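Local coordinates for redox-sensing transcriptional repressor rex (Thermoanaerobacter ethanolicus, PDB 3WG9), which probably represses transcription as a DNA-binding homodimer that responds to the cellular balance of NADH and NAD(+), at residues R13-Y18 / N73-I78; N86-G91 / D140-N145. All coordinates share one frame; numbering follows the deposited sequence.

Interaction 1 (R13-Y18 / N73-I78); sequences RRLPRY and NNLTKI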
loop_
_atom_site.group_PDB
_atom_site.type_symbol
_atom_site.label_atom_id
_atom_site.label_comp_id
_atom_site.label_asym_id
_atom_site.label_seq_id
_atom_site.Cartn_x
_atom_site.Cartn_y
_atom_site.Cartn_z
ATOM N N ARG B 13 -9.989 4.759 5.991
ATOM C CA ARG B 13 -9.307 4.106 4.861
ATOM C C ARG B 13 -10.113 4.094 3.566
ATOM O O ARG B 13 -9.543 3.956 2.497
ATOM C CB ARG B 13 -8.938 2.641 5.173
ATOM C CG ARG B 13 -7.862 2.569 6.322
ATOM C CD ARG B 13 -7.082 1.256 6.316
ATOM N NE ARG B 13 -6.120 1.215 7.421
ATOM C CZ ARG B 13 -4.909 1.787 7.363
ATOM N NH1 ARG B 13 -4.511 2.492 6.283
ATOM N NH2 ARG B 13 -4.074 1.603 8.369
ATOM N N ARG B 14 -11.434 4.288 3.632
ATOM C CA ARG B 14 -12.168 4.481 2.378
ATOM C C ARG B 14 -12.008 5.872 1.811
ATOM O O ARG B 14 -12.185 6.079 0.586
ATOM C CB ARG B 14 -13.672 4.226 2.568
ATOM C CG ARG B 14 -13.956 2.741 2.818
ATOM C CD ARG B 14 -15.491 2.425 2.851
ATOM N NE ARG B 14 -16.176 2.927 4.048
ATOM C CZ ARG B 14 -16.404 2.230 5.143
ATOM N NH1 ARG B 14 -15.955 0.970 5.249
ATOM N NH2 ARG B 14 -17.054 2.793 6.149
ATOM N N LEU B 15 -11.779 6.861 2.667
ATOM C CA LEU B 15 -11.754 8.259 2.155
ATOM C C LEU B 15 -10.732 8.552 1.058
ATOM O O LEU B 15 -11.028 9.302 0.122
ATOM C CB LEU B 15 -11.611 9.297 3.298
ATOM C CG LEU B 15 -12.702 9.252 4.400
ATOM C CD1 LEU B 15 -12.372 10.166 5.583
ATOM C CD2 LEU B 15 -14.083 9.695 3.794
ATOM N N PRO B 16 -9.472 8.081 1.214
ATOM C CA PRO B 16 -8.545 8.286 0.089
ATOM C C PRO B 16 -8.965 7.579 -1.200
ATOM O O PRO B 16 -8.624 8.077 -2.265
ATOM C CB PRO B 16 -7.183 7.779 0.614
ATOM C CG PRO B 16 -7.392 7.795 2.170
ATOM C CD PRO B 16 -8.829 7.392 2.336
ATOM N N ARG B 17 -9.613 6.426 -1.097
ATOM C CA ARG B 17 -10.146 5.756 -2.294
ATOM C C ARG B 17 -11.195 6.657 -2.967
ATOM O O ARG B 17 -11.145 6.877 -4.188
ATOM C CB ARG B 17 -10.758 4.405 -1.945
ATOM C CG ARG B 17 -9.799 3.420 -1.230
ATOM C CD ARG B 17 -10.525 2.078 -0.979
ATOM N NE ARG B 17 -11.047 1.550 -2.242
ATOM C CZ ARG B 17 -12.263 1.014 -2.394
ATOM N NH1 ARG B 17 -13.102 0.935 -1.371
ATOM N NH2 ARG B 17 -12.622 0.530 -3.570
ATOM N N TYR B 18 -12.085 7.305 -2.191
ATOM C CA TYR B 18 -13.025 8.216 -2.887
ATOM C C TYR B 18 -12.279 9.357 -3.554
ATOM O O TYR B 18 -12.563 9.719 -4.714
ATOM C CB TYR B 18 -14.028 8.800 -1.904
ATOM C CG TYR B 18 -14.806 7.783 -1.097
ATOM C CD1 TYR B 18 -15.188 6.551 -1.625
ATOM C CD2 TYR B 18 -15.224 8.099 0.181
ATOM C CE1 TYR B 18 -15.943 5.643 -0.879
ATOM C CE2 TYR B 18 -16.008 7.226 0.911
ATOM C CZ TYR B 18 -16.353 5.992 0.397
ATOM O OH TYR B 18 -17.080 5.142 1.211
ATOM N N ASN B 73 -13.028 18.455 -3.801
ATOM C CA ASN B 73 -12.441 19.479 -2.947
ATOM C C ASN B 73 -12.763 19.267 -1.468
ATOM O O ASN B 73 -11.912 19.524 -0.609
ATOM C CB ASN B 73 -12.816 20.911 -3.402
ATOM C CG ASN B 73 -12.171 21.294 -4.726
ATOM O OD1 ASN B 73 -11.119 20.789 -5.097
ATOM N ND2 ASN B 73 -12.810 22.200 -5.449
ATOM N N ASN B 74 -13.967 18.792 -1.173
ATOM C CA ASN B 74 -14.365 18.412 0.189
ATOM C C ASN B 74 -13.428 17.302 0.718
ATOM O O ASN B 74 -12.884 17.424 1.810
ATOM C CB ASN B 74 -15.827 17.920 0.189
ATOM C CG ASN B 74 -16.384 17.575 1.597
ATOM O OD1 ASN B 74 -16.109 18.241 2.591
ATOM N ND2 ASN B 74 -17.224 16.536 1.651
ATOM N N LEU B 75 -13.238 16.247 -0.065
ATOM C CA LEU B 75 -12.348 15.163 0.359
ATOM C C LEU B 75 -10.889 15.608 0.585
ATOM O O LEU B 75 -10.222 15.180 1.525
ATOM C CB LEU B 75 -12.452 14.040 -0.640
ATOM C CG LEU B 75 -13.780 13.306 -0.492
ATOM C CD1 LEU B 75 -14.017 12.506 -1.765
ATOM C CD2 LEU B 75 -13.716 12.400 0.763
ATOM N N THR B 76 -10.416 16.527 -0.235
ATOM C CA THR B 76 -9.084 17.068 -0.060
ATOM C C THR B 76 -8.945 17.710 1.307
ATOM O O THR B 76 -7.944 17.502 2.014
ATOM C CB THR B 76 -8.765 18.143 -1.133
ATOM O OG1 THR B 76 -8.736 17.506 -2.411
ATOM C CG2 THR B 76 -7.383 18.776 -0.865
ATOM N N LYS B 77 -9.938 18.526 1.665
ATOM C CA LYS B 77 -9.995 19.177 2.969
ATOM C C LYS B 77 -10.086 18.160 4.104
ATOM O O LYS B 77 -9.409 18.284 5.123
ATOM C CB LYS B 77 -11.231 20.113 3.030
ATOM C CG LYS B 77 -11.537 20.690 4.438
ATOM C CD LYS B 77 -12.799 21.600 4.561
ATOM C CE LYS B 77 -14.077 20.761 4.527
ATOM N NZ LYS B 77 -15.101 21.087 5.561
ATOM N N ILE B 78 -10.992 17.187 3.967
ATOM C CA ILE B 78 -11.199 16.186 5.031
ATOM C C ILE B 78 -9.882 15.408 5.259
ATOM O O ILE B 78 -9.534 15.071 6.406
ATOM C CB ILE B 78 -12.321 15.194 4.613
ATOM C CG1 ILE B 78 -13.682 15.879 4.747
ATOM C CG2 ILE B 78 -12.344 13.942 5.485
ATOM C CD1 ILE B 78 -14.741 15.088 3.898
#
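Leu75 reaches across to helix 9-27 with both methyls, CD1 resting on Tyr18 and CD2 on Leu15, in the core of the N-terminal winged-helix domain. Helices 9-27 and 68-78 run roughly antiparallel here, their local axes 9.9 Å apart at a signed crossing angle of -142°, and no hydrogen bond joins the two segments; the contacts that join them are all between apolar side-chain atoms. Leu75 CD1 lies 3.7 Å from Tyr18 CB, so it is the root of the tyrosine and not its ring that is touched. Tyr18 CG stands anti to its own carbonyl carbon (chi1 -55°), which carries the ring away from helix 68-78 and lets OH hydrogen-bond to Asp52. One turn back, Leu15 divides its methyls: CD2 approaches Leu75 CD2 at 4.1 Å, while CD1 turns to Ile78, the Leu15 and Ile78 side chains crossing nearly at a right angle. Leu53 of helix 46-54 also packs on Leu75, and Tyr204 of the second subunit on Ile78. An alanine at Leu75 lacks both methyls, and a gap facing Leu15, Tyr18 and Leu53 would probably open where the three helices meet. At the far end of the contact, Leu15 CD1 meets Ile78 CG2 at 3.8 Å.

Interaction 2 (N86-G91 / D140-N145); sequences NTIIIG and DFIARN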
loop_
_atom_site.group_PDB
_atom_site.type_symbol
_atom_site.label_atom_id
_atom_site.label_comp_id
_atom_site.label_asym_id
_atom_site.label_seq_id
_atom_site.Cartn_x
_atom_site.Cartn_y
_atom_site.Cartn_z
ATOM N N ASN B 86 5.882 18.527 7.306
ATOM C CA ASN B 86 7.336 18.352 7.167
ATOM C C ASN B 86 7.684 16.884 7.446
ATOM O O ASN B 86 7.289 16.362 8.479
ATOM C CB ASN B 86 8.021 19.242 8.180
ATOM C CG ASN B 86 7.807 20.745 7.874
ATOM O OD1 ASN B 86 7.489 21.103 6.734
ATOM N ND2 ASN B 86 7.905 21.583 8.906
ATOM N N THR B 87 8.403 16.268 6.515
ATOM C CA THR B 87 8.791 14.880 6.571
ATOM C C THR B 87 10.299 14.726 6.578
ATOM O O THR B 87 11.047 15.574 6.063
ATOM C CB THR B 87 8.194 14.108 5.366
ATOM O OG1 THR B 87 8.829 14.545 4.150
ATOM C CG2 THR B 87 6.660 14.361 5.312
ATOM N N ILE B 88 10.753 13.615 7.116
ATOM C CA ILE B 88 12.091 13.148 6.903
ATOM C C ILE B 88 11.991 11.701 6.524
ATOM O O ILE B 88 11.024 11.033 6.866
ATOM C CB ILE B 88 12.966 13.262 8.172
ATOM C CG1 ILE B 88 12.376 12.488 9.364
ATOM C CG2 ILE B 88 13.131 14.731 8.566
ATOM C CD1 ILE B 88 13.188 12.633 10.680
ATOM N N ILE B 89 13.007 11.208 5.831
ATOM C CA ILE B 89 13.092 9.773 5.526
ATOM C C ILE B 89 14.300 9.251 6.222
ATOM O O ILE B 89 15.394 9.874 6.130
ATOM C CB ILE B 89 13.265 9.633 3.981
ATOM C CG1 ILE B 89 11.936 10.014 3.339
ATOM C CG2 ILE B 89 13.637 8.200 3.562
ATOM C CD1 ILE B 89 11.941 9.994 1.789
ATOM N N ILE B 90 14.145 8.098 6.876
ATOM C CA ILE B 90 15.245 7.393 7.486
ATOM C C ILE B 90 15.572 6.183 6.569
ATOM O O ILE B 90 14.704 5.306 6.310
ATOM C CB ILE B 90 14.929 6.842 8.877
ATOM C CG1 ILE B 90 14.212 7.860 9.794
ATOM C CG2 ILE B 90 16.245 6.259 9.517
ATOM C CD1 ILE B 90 14.973 9.167 9.891
ATOM N N GLY B 91 16.789 6.184 6.041
ATOM C CA GLY B 91 17.239 5.116 5.083
ATOM C C GLY B 91 17.488 5.747 3.719
ATOM O O GLY B 91 16.554 6.282 3.111
ATOM N N ASP B 140 17.940 15.943 17.160
ATOM C CA ASP B 140 18.106 17.384 17.137
ATOM C C ASP B 140 17.394 17.997 15.910
ATOM O O ASP B 140 16.719 19.008 16.004
ATOM C CB ASP B 140 19.595 17.726 17.119
ATOM C CG ASP B 140 19.828 19.242 17.107
ATOM O OD1 ASP B 140 19.802 19.869 18.191
ATOM O OD2 ASP B 140 20.019 19.799 15.995
ATOM N N PHE B 141 17.510 17.329 14.770
ATOM C CA PHE B 141 16.973 17.874 13.531
ATOM C C PHE B 141 15.438 17.963 13.636
ATOM O O PHE B 141 14.817 18.941 13.185
ATOM C CB PHE B 141 17.369 16.969 12.359
ATOM C CG PHE B 141 16.973 17.510 11.031
ATOM C CD1 PHE B 141 17.865 18.290 10.294
ATOM C CD2 PHE B 141 15.701 17.224 10.505
ATOM C CE1 PHE B 141 17.500 18.791 9.047
ATOM C CE2 PHE B 141 15.312 17.731 9.274
ATOM C CZ PHE B 141 16.212 18.515 8.540
ATOM N N ILE B 142 14.833 16.929 14.198
ATOM C CA ILE B 142 13.352 16.867 14.314
ATOM C C ILE B 142 12.815 18.064 15.077
ATOM O O ILE B 142 11.826 18.675 14.677
ATOM C CB ILE B 142 12.900 15.542 14.992
ATOM C CG1 ILE B 142 13.010 14.370 13.964
ATOM C CG2 ILE B 142 11.506 15.714 15.593
ATOM C CD1 ILE B 142 12.987 12.982 14.689
ATOM N N ALA B 143 13.453 18.351 16.204
ATOM C CA ALA B 143 13.030 19.408 17.110
ATOM C C ALA B 143 13.338 20.762 16.492
ATOM O O ALA B 143 12.552 21.653 16.673
ATOM C CB ALA B 143 13.744 19.307 18.448
ATOM N N ARG B 144 14.450 20.892 15.768
ATOM C CA ARG B 144 14.830 22.179 15.150
ATOM C C ARG B 144 13.995 22.527 13.925
ATOM O O ARG B 144 13.814 23.707 13.616
ATOM C CB ARG B 144 16.310 22.232 14.729
ATOM C CG ARG B 144 17.275 22.229 15.882
ATOM C CD ARG B 144 18.339 23.332 15.819
ATOM N NE ARG B 144 19.110 23.393 14.581
ATOM C CZ ARG B 144 20.316 23.958 14.476
ATOM N NH1 ARG B 144 20.915 24.470 15.548
ATOM N NH2 ARG B 144 20.948 23.988 13.303
ATOM N N ASN B 145 13.528 21.508 13.213
ATOM C CA ASN B 145 12.840 21.724 11.939
ATOM C C ASN B 145 11.343 21.420 11.918
ATOM O O ASN B 145 10.770 21.258 10.845
ATOM C CB ASN B 145 13.578 20.922 10.870
ATOM C CG ASN B 145 14.984 21.467 10.620
ATOM O OD1 ASN B 145 15.120 22.424 9.894
ATOM N ND2 ASN B 145 16.007 20.899 11.255
#
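Ile88 packs its two branches, the CG2 methyl and the longer CG1-CD1 arm, against successive residues of helix 138-144, joining the central parallel sheet of the Rossmann-type domain to a helix on one of its faces. This is the tight half of the contact. CD1 lies 3.7 Å from Ile142 CG1, the two side chains crossing at about a right angle, and CG2 lies 3.8 Å from Phe141 CE2, approaching the ring obliquely. The torsion explains the division of labour: with CG1 held between the backbone N and the carbonyl carbon (chi1 58°), CD1 is directed to Ile142 and CG2 is left for the phenylalanine. Val138 and Phe116 also touch Ile88, and Phe116 makes an edge-to-face contact with the Phe141 ring, so the apolar cluster extends to strand 110-117. Just past the end of strand 85-90, Gly91 opens the glycine-rich sequence predicted to bind NAD(+).

The other half, where the start of the strand meets the C-terminal end of the helix, is polar, looser and partly exposed. Asn86 ND2 stands 3.5 Å from Asn145 O and hydrogen-bonds to Lys146 O, just beyond the helix. Asn145, the first residue to leave helical geometry, folds its side chain back over the last turn, so that ND2 sits above the centre of one Phe141 ring face. The backbone N of Asn145 also bonds to Phe141 O, giving this oxygen two donors. The second is Asn145 ND2, 3.0 Å away in the carbonyl plane, on a lone pair, with an N-H...O angle of 156°.

How the interactions relate
From the N terminus, helix 9-27 supplies the first half of interaction 1, and the chain runs through helices 35-42 and 46-54 and the small antiparallel pair 32-33 and 66-67 before helix 68-78 closes that loop of 54 residues. Strand 85-90 follows directly and opens interaction 2, which helix 138-144 closes after 48 residues that include helix 94-102 and strands 110-117 and 132-134. The loops are in series, neither nested nor crossed. Interaction 1 ties together the winged-helix domain, interaction 2 the nucleotide-binding domain. Their centres lie 27 Å apart, on opposite sides of the chain's centre, and their nearest atoms are about 15 Å apart.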